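Local coordinates for EAL domain protein (PDB 6IJ2), which hydrolyses the cyclic dinucleotides c-di-GMP and cGAMP, acting as an EAL-family phosphodiesterase, at residues F24-A29 / R76-A81; L47-N52 / A240-E245; F129-R134 / S162-L167; T155-F160 / F173-V178. The protein carries 1 engineered substitution. All blocks are in the same frame, centred on the assembly; numbering follows the deposited sequence.

Interaction 1: F24-A29 / R76-A81; sequences FDFTMA and RVKAIA
K78 lies over the ring of F26 at the point where helix 68-85 packs against the entry to strand 27-35. In the EAL fold, a variant of the TIM barrel, this strand runs antiparallel to its neighbour 41-49. The lysine illustrates how an amphipathic chain can serve two chemistries at once. Stretched through its second and third torsions, it brings CD to 3.6 Å from F26 CE2, and its CE sits over the ring face, 4.0 Å from the centroid, in a CH-pi contact. A bend at chi4 (-67°) then lifts the ammonium group off the aromatic surface; NZ is 5.2 Å from the centroid, so any cation-pi attraction is weak at most. What the bend provides is polar company: NZ forms a salt bridge with D25 OD1 at 3.1 Å, approaching on the syn side and somewhat out of the carboxylate plane, and a weak hydrogen bond to the carbonyl F26 O. D25 OD1 also accepts a weak bond from F26 N, which ties the carboxylate back to its own chain. Further along the strand the contact is apolar. M28 points at the helix, and its CG rests 4.2 Å from A79 CB; beyond that, the methionine touches a guanine base of the bound pGpG. F71 meets the F26 ring at an inclined angle, and a hydrogen bond from T27 to E245 joins the strand to the closing end of the barrel. The fold-back of M28 at chi2 (-70°) carries its CE to the edge of the F26 ring, in the plane of that ring.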
# COMPACT_ATOMS: atom_id res chain seq x y z
N PHE A 24 -32.29 -8.76 -6.65
CA PHE A 24 -31.60 -9.14 -7.87
C PHE A 24 -31.00 -10.52 -7.68
O PHE A 24 -30.80 -10.97 -6.55
CB PHE A 24 -30.51 -8.13 -8.24
CG PHE A 24 -29.45 -7.97 -7.18
CD1 PHE A 24 -29.61 -7.06 -6.15
CD2 PHE A 24 -28.29 -8.72 -7.22
CE1 PHE A 24 -28.64 -6.92 -5.17
CE2 PHE A 24 -27.31 -8.58 -6.25
CZ PHE A 24 -27.49 -7.68 -5.22
N ASP A 25 -30.73 -11.19 -8.78
CA ASP A 25 -30.09 -12.50 -8.78
C ASP A 25 -28.80 -12.38 -9.61
O ASP A 25 -28.62 -11.43 -10.33
CB ASP A 25 -30.99 -13.60 -9.30
CG ASP A 25 -30.65 -14.96 -8.71
OD1 ASP A 25 -29.86 -15.04 -7.78
OD2 ASP A 25 -31.19 -15.97 -9.17
N PHE A 26 -27.94 -13.39 -9.55
CA PHE A 26 -26.64 -13.38 -10.22
C PHE A 26 -26.08 -14.79 -10.13
O PHE A 26 -26.67 -15.67 -9.49
CB PHE A 26 -25.69 -12.37 -9.57
CG PHE A 26 -25.45 -12.62 -8.11
CD1 PHE A 26 -26.35 -12.16 -7.17
CD2 PHE A 26 -24.35 -13.34 -7.69
CE1 PHE A 26 -26.15 -12.40 -5.83
CE2 PHE A 26 -24.14 -13.58 -6.35
CZ PHE A 26 -25.05 -13.12 -5.42
N THR A 27 -24.94 -15.01 -10.77
CA THR A 27 -24.28 -16.31 -10.71
C THR A 27 -22.78 -16.06 -10.74
O THR A 27 -22.33 -14.94 -10.47
CB THR A 27 -24.79 -17.22 -11.84
OG1 THR A 27 -24.27 -18.55 -11.67
CG2 THR A 27 -24.40 -16.70 -13.21
N MET A 28 -22.01 -17.09 -11.06
CA MET A 28 -20.56 -17.03 -10.96
C MET A 28 -19.90 -17.42 -12.28
O MET A 28 -20.39 -18.27 -13.02
CB MET A 28 -20.02 -17.94 -9.86
CG MET A 28 -20.37 -17.52 -8.46
SD MET A 28 -19.50 -16.01 -7.95
CE MET A 28 -20.67 -15.48 -6.70
N ALA A 29 -18.77 -16.77 -12.54
CA ALA A 29 -17.77 -17.23 -13.48
C ALA A 29 -16.57 -17.74 -12.68
O ALA A 29 -16.45 -17.47 -11.48
CB ALA A 29 -17.34 -16.12 -14.45
N ARG A 76 -21.03 -16.77 -1.52
CA ARG A 76 -20.33 -17.95 -1.05
C ARG A 76 -21.07 -19.22 -1.41
O ARG A 76 -20.47 -20.19 -1.88
CB ARG A 76 -20.13 -17.86 0.46
CG ARG A 76 -19.20 -16.71 0.85
CD ARG A 76 -19.06 -16.60 2.33
NE ARG A 76 -18.24 -15.47 2.71
CZ ARG A 76 -17.60 -15.37 3.86
NH1 ARG A 76 -17.69 -16.35 4.75
NH2 ARG A 76 -16.87 -14.29 4.13
N VAL A 77 -22.39 -19.23 -1.23
CA VAL A 77 -23.18 -20.44 -1.47
C VAL A 77 -23.24 -20.75 -2.96
O VAL A 77 -23.14 -21.92 -3.37
CB VAL A 77 -24.58 -20.29 -0.86
CG1 VAL A 77 -25.45 -21.47 -1.25
CG2 VAL A 77 -24.49 -20.16 0.65
N LYS A 78 -23.44 -19.73 -3.80
CA LYS A 78 -23.50 -19.96 -5.24
C LYS A 78 -22.17 -20.47 -5.78
O LYS A 78 -22.14 -21.35 -6.65
CB LYS A 78 -23.89 -18.67 -5.96
CG LYS A 78 -25.32 -18.22 -5.72
CD LYS A 78 -25.56 -16.86 -6.35
CE LYS A 78 -27.01 -16.43 -6.23
NZ LYS A 78 -27.92 -17.28 -7.04
N ALA A 79 -21.06 -19.91 -5.29
CA ALA A 79 -19.74 -20.34 -5.75
C ALA A 79 -19.48 -21.79 -5.36
O ALA A 79 -19.00 -22.58 -6.18
CB ALA A 79 -18.65 -19.44 -5.16
N ILE A 80 -19.80 -22.15 -4.12
CA ILE A 80 -19.60 -23.53 -3.67
C ILE A 80 -20.52 -24.48 -4.42
O ILE A 80 -20.10 -25.56 -4.85
CB ILE A 80 -19.79 -23.61 -2.15
CG1 ILE A 80 -18.69 -22.82 -1.42
CG2 ILE A 80 -19.85 -25.07 -1.67
CD1 ILE A 80 -18.96 -22.63 0.05
N ALA A 81 -21.78 -24.08 -4.63
CA ALA A 81 -22.74 -24.96 -5.30
C ALA A 81 -22.35 -25.20 -6.75
O ALA A 81 -22.44 -26.33 -7.25
CB ALA A 81 -24.15 -24.38 -5.21

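Interaction 2: L47-N52 / A240-E245; sequences LVRGLN and AKPGFE. With nucleotides of chain B.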
# COMPACT_ATOMS: atom_id res chain seq x y z
N LEU A 47 -16.02 -15.45 -9.55
CA LEU A 47 -16.22 -14.04 -9.87
C LEU A 47 -17.68 -13.81 -10.20
O LEU A 47 -18.26 -14.52 -11.02
CB LEU A 47 -15.36 -13.63 -11.06
CG LEU A 47 -13.85 -13.76 -10.83
CD1 LEU A 47 -13.16 -13.78 -12.17
CD2 LEU A 47 -13.34 -12.60 -9.98
N VAL A 48 -18.27 -12.80 -9.57
CA VAL A 48 -19.71 -12.55 -9.72
C VAL A 48 -20.04 -12.12 -11.14
O VAL A 48 -19.29 -11.37 -11.79
CB VAL A 48 -20.14 -11.50 -8.68
CG1 VAL A 48 -20.81 -10.32 -9.33
CG2 VAL A 48 -21.04 -12.13 -7.64
N ARG A 49 -21.19 -12.59 -11.65
CA ARG A 49 -21.69 -12.23 -12.96
C ARG A 49 -23.20 -12.15 -12.89
O ARG A 49 -23.83 -12.80 -12.05
CB ARG A 49 -21.31 -13.26 -14.04
CG ARG A 49 -19.82 -13.37 -14.34
CD ARG A 49 -19.29 -12.08 -14.96
NE ARG A 49 -17.88 -12.20 -15.30
CZ ARG A 49 -16.89 -11.87 -14.48
NH1 ARG A 49 -15.63 -12.01 -14.85
NH2 ARG A 49 -17.17 -11.41 -13.28
N GLY A 50 -23.79 -11.36 -13.78
CA GLY A 50 -25.23 -11.36 -13.92
C GLY A 50 -25.72 -12.67 -14.50
O GLY A 50 -24.95 -13.51 -14.98
N LEU A 51 -27.05 -12.86 -14.47
CA LEU A 51 -27.63 -14.09 -14.97
C LEU A 51 -27.42 -14.25 -16.48
O LEU A 51 -27.43 -15.37 -16.99
CB LEU A 51 -29.13 -14.15 -14.64
CG LEU A 51 -29.45 -14.37 -13.15
CD1 LEU A 51 -30.95 -14.51 -12.94
CD2 LEU A 51 -28.69 -15.58 -12.59
N ASN A 52 -27.26 -13.14 -17.20
CA ASN A 52 -26.96 -13.15 -18.62
C ASN A 52 -25.51 -12.74 -18.90
O ASN A 52 -25.22 -12.10 -19.91
CB ASN A 52 -27.92 -12.23 -19.38
CG ASN A 52 -29.35 -12.73 -19.33
OD1 ASN A 52 -29.84 -13.32 -20.28
ND2 ASN A 52 -30.03 -12.48 -18.21
N ALA A 240 -6.33 -18.22 -19.19
CA ALA A 240 -7.73 -18.36 -19.54
C ALA A 240 -8.51 -17.22 -18.94
O ALA A 240 -8.30 -16.87 -17.78
CB ALA A 240 -8.31 -19.69 -19.04
N LYS A 241 -9.41 -16.65 -19.74
CA LYS A 241 -10.38 -15.71 -19.24
C LYS A 241 -11.36 -16.43 -18.30
O LYS A 241 -11.51 -17.65 -18.37
CB LYS A 241 -11.15 -15.07 -20.39
CG LYS A 241 -10.28 -14.41 -21.45
CD LYS A 241 -11.14 -13.99 -22.64
CE LYS A 241 -10.30 -13.55 -23.83
NZ LYS A 241 -11.17 -13.24 -25.01
N PRO A 242 -12.04 -15.68 -17.43
CA PRO A 242 -13.11 -16.28 -16.62
C PRO A 242 -14.15 -16.99 -17.49
O PRO A 242 -14.47 -16.55 -18.59
CB PRO A 242 -13.72 -15.07 -15.90
CG PRO A 242 -12.55 -14.09 -15.80
CD PRO A 242 -11.82 -14.25 -17.10
N GLY A 243 -14.68 -18.09 -16.97
CA GLY A 243 -15.70 -18.81 -17.71
C GLY A 243 -17.04 -18.75 -17.01
O GLY A 243 -17.15 -19.14 -15.85
N PHE A 244 -18.05 -18.26 -17.72
CA PHE A 244 -19.39 -18.12 -17.16
C PHE A 244 -19.96 -19.49 -16.83
O PHE A 244 -20.16 -20.32 -17.73
CB PHE A 244 -20.30 -17.40 -18.16
CG PHE A 244 -21.70 -17.19 -17.68
CD1 PHE A 244 -21.99 -16.18 -16.79
CD2 PHE A 244 -22.73 -18.01 -18.11
CE1 PHE A 244 -23.28 -15.98 -16.34
CE2 PHE A 244 -24.02 -17.82 -17.67
CZ PHE A 244 -24.30 -16.80 -16.78
N GLU A 245 -20.20 -19.73 -15.54
CA GLU A 245 -20.76 -20.99 -15.04
C GLU A 245 -20.01 -22.20 -15.60
O GLU A 245 -20.60 -23.24 -15.91
CB GLU A 245 -22.26 -21.08 -15.33
CG GLU A 245 -23.07 -19.98 -14.64
CD GLU A 245 -24.57 -20.25 -14.64
OE1 GLU A 245 -25.12 -20.72 -15.66
OE2 GLU A 245 -25.22 -19.98 -13.60
P G B 2 -14.21 -8.97 -12.74
OP1 G B 2 -14.51 -10.36 -12.75
OP2 G B 2 -14.92 -8.08 -13.60
O5' G B 2 -14.32 -8.40 -11.28
C5' G B 2 -14.36 -7.00 -11.02
C4' G B 2 -14.25 -6.76 -9.54
O4' G B 2 -15.34 -7.43 -8.87
C3' G B 2 -12.97 -7.26 -8.88
O3' G B 2 -12.44 -6.33 -7.95
C2' G B 2 -13.43 -8.49 -8.10
O2' G B 2 -12.70 -8.79 -6.94
C1' G B 2 -14.85 -8.08 -7.73
N9 G B 2 -15.67 -9.25 -7.49
C8 G B 2 -15.98 -10.24 -8.38
N7 G B 2 -16.67 -11.21 -7.86
C5 G B 2 -16.81 -10.85 -6.53
C6 G B 2 -17.47 -11.50 -5.46
O6 G B 2 -18.06 -12.57 -5.47
N1 G B 2 -17.38 -10.78 -4.29
C2 G B 2 -16.73 -9.58 -4.15
N2 G B 2 -16.74 -9.04 -2.93
N3 G B 2 -16.12 -8.95 -5.14
C4 G B 2 -16.20 -9.63 -6.29
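P242 comes first along 240-245 to meet 47-52, its pyrrolidine ring fitting against two side chains. Its CG packs on L47 CD1 at 3.7 Å, while its CB lies 3.8 Å from R49 NH1, oblique to the guanidinium. That arginine is the polar centre of the contact. Folded at chi2 (-65°), it swings its guanidinium back beside its own strand, where NH2 gives a short hydrogen bond to V48 O, reaching it from above the carbonyl plane. NH1 and NH2 also converge on one phosphate oxygen, OP1 of G2 in chain B, each 2.9 Å away, and OP1 meets the edge of the guanidinium near its plane. With V48 O and OP1 both held, the group has little freedom to rotate. G243 then carries the chain on, pairing through its backbone with F30, to F244. The F244 ring turns its edge to G50 O, which lies 3.3 Å from CE1, and to R49 CB; its CZ is 3.4 Å from L51 O. E245 lays its CG over one face of this ring. The strand 41-49 binds the base as well, since V48 N donates to N7 of G2 at 2.8 Å in a nearly straight bond (175°). L47 is the last residue of the E45-A46-L47 signature that names the family, and the ensemble of P242, R49 and V48 forms part of the nucleotide-binding cleft at one end of the EAL barrel.

Interaction 3: F129-R134 / S162-L167; sequences FTEAER and SGYSGL. With CA (calcium ion), chain K; CA (calcium ion), chain L.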
# COMPACT_ATOMS: atom_id res chain seq x y z
N PHE A 129 -8.73 -11.50 0.55
CA PHE A 129 -9.05 -10.38 1.43
C PHE A 129 -8.62 -9.08 0.77
O PHE A 129 -7.45 -8.92 0.40
CB PHE A 129 -8.37 -10.56 2.79
CG PHE A 129 -9.05 -11.57 3.68
CD1 PHE A 129 -8.76 -12.92 3.56
CD2 PHE A 129 -9.98 -11.18 4.63
CE1 PHE A 129 -9.37 -13.87 4.36
CE2 PHE A 129 -10.61 -12.12 5.44
CZ PHE A 129 -10.30 -13.46 5.30
N THR A 130 -9.57 -8.17 0.62
CA THR A 130 -9.35 -6.80 0.19
C THR A 130 -9.85 -5.86 1.28
O THR A 130 -10.92 -6.08 1.85
CB THR A 130 -10.10 -6.48 -1.12
OG1 THR A 130 -9.68 -7.38 -2.16
CG2 THR A 130 -9.81 -5.05 -1.56
N GLU A 131 -9.06 -4.83 1.57
CA GLU A 131 -9.43 -3.86 2.58
C GLU A 131 -10.55 -2.95 2.08
O GLU A 131 -10.64 -2.63 0.90
CB GLU A 131 -8.21 -3.02 2.97
CG GLU A 131 -6.95 -3.84 3.25
CD GLU A 131 -6.07 -4.01 2.01
OE1 GLU A 131 -6.59 -4.40 0.94
OE2 GLU A 131 -4.84 -3.76 2.11
N ALA A 132 -11.41 -2.53 3.01
CA ALA A 132 -12.49 -1.62 2.67
C ALA A 132 -12.04 -0.17 2.67
O ALA A 132 -12.56 0.65 1.90
CB ALA A 132 -13.66 -1.79 3.63
N GLU A 133 -11.08 0.17 3.53
CA GLU A 133 -10.52 1.52 3.59
C GLU A 133 -9.13 1.41 4.20
O GLU A 133 -8.61 0.31 4.42
CB GLU A 133 -11.44 2.47 4.37
CG GLU A 133 -11.35 2.32 5.88
CD GLU A 133 -12.55 1.60 6.47
OE1 GLU A 133 -13.67 2.16 6.40
OE2 GLU A 133 -12.38 0.48 6.99
N ARG A 134 -8.51 2.57 4.45
CA ARG A 134 -7.20 2.60 5.09
C ARG A 134 -7.24 1.87 6.43
O ARG A 134 -8.13 2.09 7.25
CB ARG A 134 -6.74 4.04 5.29
CG ARG A 134 -6.66 4.85 4.02
CD ARG A 134 -6.65 6.36 4.32
NE ARG A 134 -5.38 6.82 4.86
CZ ARG A 134 -5.15 8.07 5.27
NH1 ARG A 134 -6.12 8.97 5.20
NH2 ARG A 134 -3.96 8.41 5.74
N SER A 162 -1.38 -2.71 -5.06
CA SER A 162 -2.32 -1.69 -5.50
C SER A 162 -3.22 -1.31 -4.33
O SER A 162 -3.20 -1.94 -3.28
CB SER A 162 -3.16 -2.18 -6.67
OG SER A 162 -4.00 -3.23 -6.24
N GLY A 163 -4.02 -0.28 -4.53
CA GLY A 163 -5.02 0.05 -3.53
C GLY A 163 -4.40 0.45 -2.20
O GLY A 163 -3.60 1.39 -2.11
N TYR A 164 -4.76 -0.27 -1.14
CA TYR A 164 -4.26 -0.02 0.20
C TYR A 164 -2.95 -0.77 0.44
O TYR A 164 -2.61 -1.70 -0.29
CB TYR A 164 -5.33 -0.41 1.23
CG TYR A 164 -6.60 0.39 1.02
CD1 TYR A 164 -6.65 1.73 1.36
CD2 TYR A 164 -7.74 -0.18 0.45
CE1 TYR A 164 -7.80 2.48 1.17
CE2 TYR A 164 -8.90 0.57 0.25
CZ TYR A 164 -8.92 1.90 0.61
OH TYR A 164 -10.05 2.66 0.43
N SER A 165 -2.20 -0.33 1.45
CA SER A 165 -0.84 -0.85 1.67
C SER A 165 -0.89 -2.31 2.09
O SER A 165 -1.37 -2.62 3.19
CB SER A 165 -0.10 -0.02 2.71
OG SER A 165 1.14 -0.65 3.05
N GLY A 166 -0.37 -3.19 1.24
CA GLY A 166 -0.27 -4.60 1.60
C GLY A 166 0.83 -4.87 2.60
O GLY A 166 0.72 -5.80 3.40
N LEU A 167 1.90 -4.06 2.59
CA LEU A 167 2.94 -4.25 3.60
C LEU A 167 2.40 -3.94 4.99
O LEU A 167 2.83 -4.57 5.96
CB LEU A 167 4.17 -3.39 3.29
CG LEU A 167 4.99 -3.91 2.11
CD1 LEU A 167 6.19 -2.99 1.85
CD2 LEU A 167 5.45 -5.37 2.34
CA CA K . -3.27 -3.39 -1.59
CA CA L . -9.72 -6.95 -4.91
O HOH W 1 -5.74 -3.08 -1.30
O HOH W 2 -3.79 -2.02 4.23
O HOH W 3 -3.33 -5.04 0.12
O HOH W 4 -12.07 -6.53 -4.84
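Y164 spreads one face of its ring over the backbone of E133, whose carbonyl carbon lies 3.5 Å above the ring plane and toward its rim. The overlap continues along the chain, with Y164 CE1 3.4 Å from R134 N and Y164 OH 3.4 Å from E133 CA, a flat aromatic laid against peptide groups. R134 crosses the tyrosine at about a right angle and touches it through CG. At the root of the ring, E131 brings OE2 to 3.5 Å from Y164 CB; its chain is bent at chi2 (92°), which turns the carboxylate back toward a bound calcium ion. E131 does not bind the metal directly. OE1 accepts from a water that also takes Y164 N, and OE2 accepts from another; both waters coordinate the ion, making E131 a second-shell residue. A third water joins E131 OE2 to S165 O. The ion is held by S162 O and Y164 O, each at 2.2 Å, and by D159 O. T130 OG1 makes a longer bond (2.8 Å) to a different calcium. Y164 also meets Y164 of the second subunit, so the contact lies at the dimer interface. In the fold it joins two loops, one leading from strand 125-129 toward helix 139-151, the other running from strand 154-160 into helix 166-170, where S165, at the N-cap, bonds through OG to N168 N.

Interaction 4: T155-F160 / F173-V178; sequences TAIDDF and FQTNIV. With CA (calcium ion), chain I; CA (calcium ion), chain L; CA (calcium ion), chain J; CA (calcium ion), chain K.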
# COMPACT_ATOMS: atom_id res chain seq x y z
N THR A 155 -6.25 -18.69 3.09
CA THR A 155 -6.41 -17.24 3.04
C THR A 155 -5.39 -16.62 2.10
O THR A 155 -4.26 -17.13 1.96
CB THR A 155 -6.26 -16.59 4.42
OG1 THR A 155 -4.92 -16.78 4.89
CG2 THR A 155 -7.25 -17.22 5.41
N ALA A 156 -5.77 -15.48 1.51
CA ALA A 156 -4.90 -14.74 0.61
C ALA A 156 -5.12 -13.24 0.77
O ALA A 156 -6.25 -12.79 0.96
CB ALA A 156 -5.15 -15.10 -0.86
N ILE A 157 -4.03 -12.48 0.65
CA ILE A 157 -4.13 -11.04 0.41
C ILE A 157 -4.33 -10.84 -1.09
O ILE A 157 -3.53 -11.30 -1.90
CB ILE A 157 -2.87 -10.31 0.91
CG1 ILE A 157 -2.79 -10.42 2.44
CG2 ILE A 157 -2.89 -8.84 0.48
CD1 ILE A 157 -1.58 -9.79 3.02
N ASP A 158 -5.44 -10.19 -1.45
CA ASP A 158 -5.85 -10.13 -2.85
C ASP A 158 -5.05 -9.10 -3.66
O ASP A 158 -4.67 -9.35 -4.81
CB ASP A 158 -7.35 -9.81 -2.89
CG ASP A 158 -8.01 -10.09 -4.24
OD1 ASP A 158 -7.32 -10.42 -5.23
OD2 ASP A 158 -9.25 -10.01 -4.29
N ASP A 159 -4.78 -7.94 -3.09
CA ASP A 159 -4.39 -6.85 -3.95
C ASP A 159 -3.06 -6.29 -3.51
O ASP A 159 -2.93 -5.09 -3.29
CB ASP A 159 -5.46 -5.75 -3.96
CG ASP A 159 -6.85 -6.26 -4.39
OD1 ASP A 159 -6.95 -7.36 -4.99
OD2 ASP A 159 -7.84 -5.54 -4.15
N PHE A 160 -2.05 -7.14 -3.38
CA PHE A 160 -0.73 -6.63 -3.03
C PHE A 160 -0.14 -5.82 -4.18
O PHE A 160 -0.02 -6.30 -5.31
CB PHE A 160 0.22 -7.77 -2.69
CG PHE A 160 1.54 -7.30 -2.15
CD1 PHE A 160 1.70 -7.09 -0.79
CD2 PHE A 160 2.60 -7.08 -2.99
CE1 PHE A 160 2.91 -6.68 -0.29
CE2 PHE A 160 3.83 -6.66 -2.50
CZ PHE A 160 3.98 -6.46 -1.15
N PHE A 173 0.19 -9.83 10.23
CA PHE A 173 -0.29 -11.20 10.05
C PHE A 173 0.10 -11.68 8.67
O PHE A 173 0.37 -10.89 7.76
CB PHE A 173 -1.81 -11.31 10.24
CG PHE A 173 -2.61 -10.58 9.21
CD1 PHE A 173 -2.91 -9.23 9.37
CD2 PHE A 173 -3.09 -11.24 8.09
CE1 PHE A 173 -3.66 -8.55 8.43
CE2 PHE A 173 -3.84 -10.57 7.14
CZ PHE A 173 -4.12 -9.22 7.32
N GLN A 174 0.12 -13.00 8.49
CA GLN A 174 0.46 -13.53 7.18
C GLN A 174 -0.61 -14.50 6.73
O GLN A 174 -1.11 -15.30 7.51
CB GLN A 174 1.83 -14.20 7.20
CG GLN A 174 2.98 -13.24 7.52
CD GLN A 174 3.10 -12.92 9.00
OE1 GLN A 174 3.12 -13.83 9.84
NE2 GLN A 174 3.17 -11.63 9.33
N THR A 175 -0.99 -14.38 5.46
CA THR A 175 -1.89 -15.32 4.82
C THR A 175 -1.11 -16.46 4.19
O THR A 175 0.12 -16.45 4.14
CB THR A 175 -2.71 -14.58 3.76
OG1 THR A 175 -1.81 -13.76 3.00
CG2 THR A 175 -3.73 -13.67 4.44
N ASN A 176 -1.85 -17.48 3.72
CA ASN A 176 -1.21 -18.56 2.98
C ASN A 176 -0.61 -18.06 1.68
O ASN A 176 0.50 -18.45 1.30
CB ASN A 176 -2.24 -19.65 2.67
CG ASN A 176 -2.84 -20.22 3.92
OD1 ASN A 176 -4.00 -19.96 4.25
ND2 ASN A 176 -2.04 -20.98 4.65
N ILE A 177 -1.35 -17.23 0.96
CA ILE A 177 -0.99 -16.74 -0.36
C ILE A 177 -1.06 -15.22 -0.37
O ILE A 177 -1.88 -14.61 0.33
CB ILE A 177 -1.92 -17.37 -1.43
CG1 ILE A 177 -1.46 -18.82 -1.69
CG2 ILE A 177 -1.95 -16.57 -2.71
CD1 ILE A 177 -2.38 -19.64 -2.56
N VAL A 178 -0.17 -14.59 -1.13
CA VAL A 178 -0.29 -13.16 -1.45
C VAL A 178 -0.42 -13.06 -2.96
O VAL A 178 0.45 -13.55 -3.69
CB VAL A 178 0.89 -12.34 -0.92
CG1 VAL A 178 0.87 -10.93 -1.52
CG2 VAL A 178 0.77 -12.17 0.57
CA CA I . -6.15 -8.98 -6.65
CA CA L . -9.72 -6.95 -4.91
CA CA J . -9.62 -11.49 -6.17
CA CA K . -3.27 -3.39 -1.59
O HOH W 5 -5.53 -6.80 -7.17
O HOH W 6 -8.16 -11.88 -7.93
O HOH W 1 -5.74 -3.08 -1.30
O HOH W 3 -3.33 -5.04 0.12
O HOH W 4 -12.07 -6.53 -4.84
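V178 occupies the apolar centre, offering one methyl to each of two partners. Its CG1 presses on F160 CB at 3.4 Å, and its CG2 lies 4.1 Å from I157 CB, the valine and isoleucine side by side and pointing the same way. On the other face of the sheet A156 CB meets I177 CG2 at 4.0 Å. L170 covers the I157 side, closing a beta-alpha-beta crossover of strands 154-160 and 177-180 with helix 166-170 between them. Parallel pairing joins the strands: I177 N donates to T155 O, and I157 N to I177 O at 3.0 Å. That last carbonyl has a second donor, T175 OG1 at 2.8 Å, which reaches it from the opposite face of its plane. With T175 OG1 set between its backbone N and carbonyl carbon (chi1 46°), the hydroxyl turns back to this carbonyl of its own segment. Just ahead of the regular pairing, N176 supplies a side-chain acceptor: OD1 takes T155 N at 2.8 Å in the carbonyl plane, on a lone pair. At the far end of 155-160, D158 OD1 bridges two calcium ions, at 2.3 and 2.7 Å, and D159 OD1 joins the first of them; E45, N95, E128 and E215 add further ligands, and a phosphate of the bound pGpG shares these metals. The chemistry thus passes from apolar packing through backbone hydrogen bonds to carboxylate-calcium ligation: the paired strand leads into a corner at D158, where the two aspartates meet the calcium ions and, through them, the phosphate.

Four contacts in one EAL barrel show chemistry following place. Interactions 1 and 4 are the buried ones, lying on opposite sides of the chain's centre but reaching the same sheet: interaction 1 sets strand against helix, with a salt bridge toward its exposed margin, while interaction 4 is strand against strand. Interactions 1 and 2 touch through backbone and side-chain bonds, 1 using strand 27-35 and 2 the two strands that flank it, 41-49 and 233-244, though 2 is partly buried and turned to nucleotide. Interactions 3 and 4 touch as well, cross along the chain, and share two calcium ions and three waters; 3, with few apolar pairs and water-bridged carboxylate contacts, meets the second subunit at the surface.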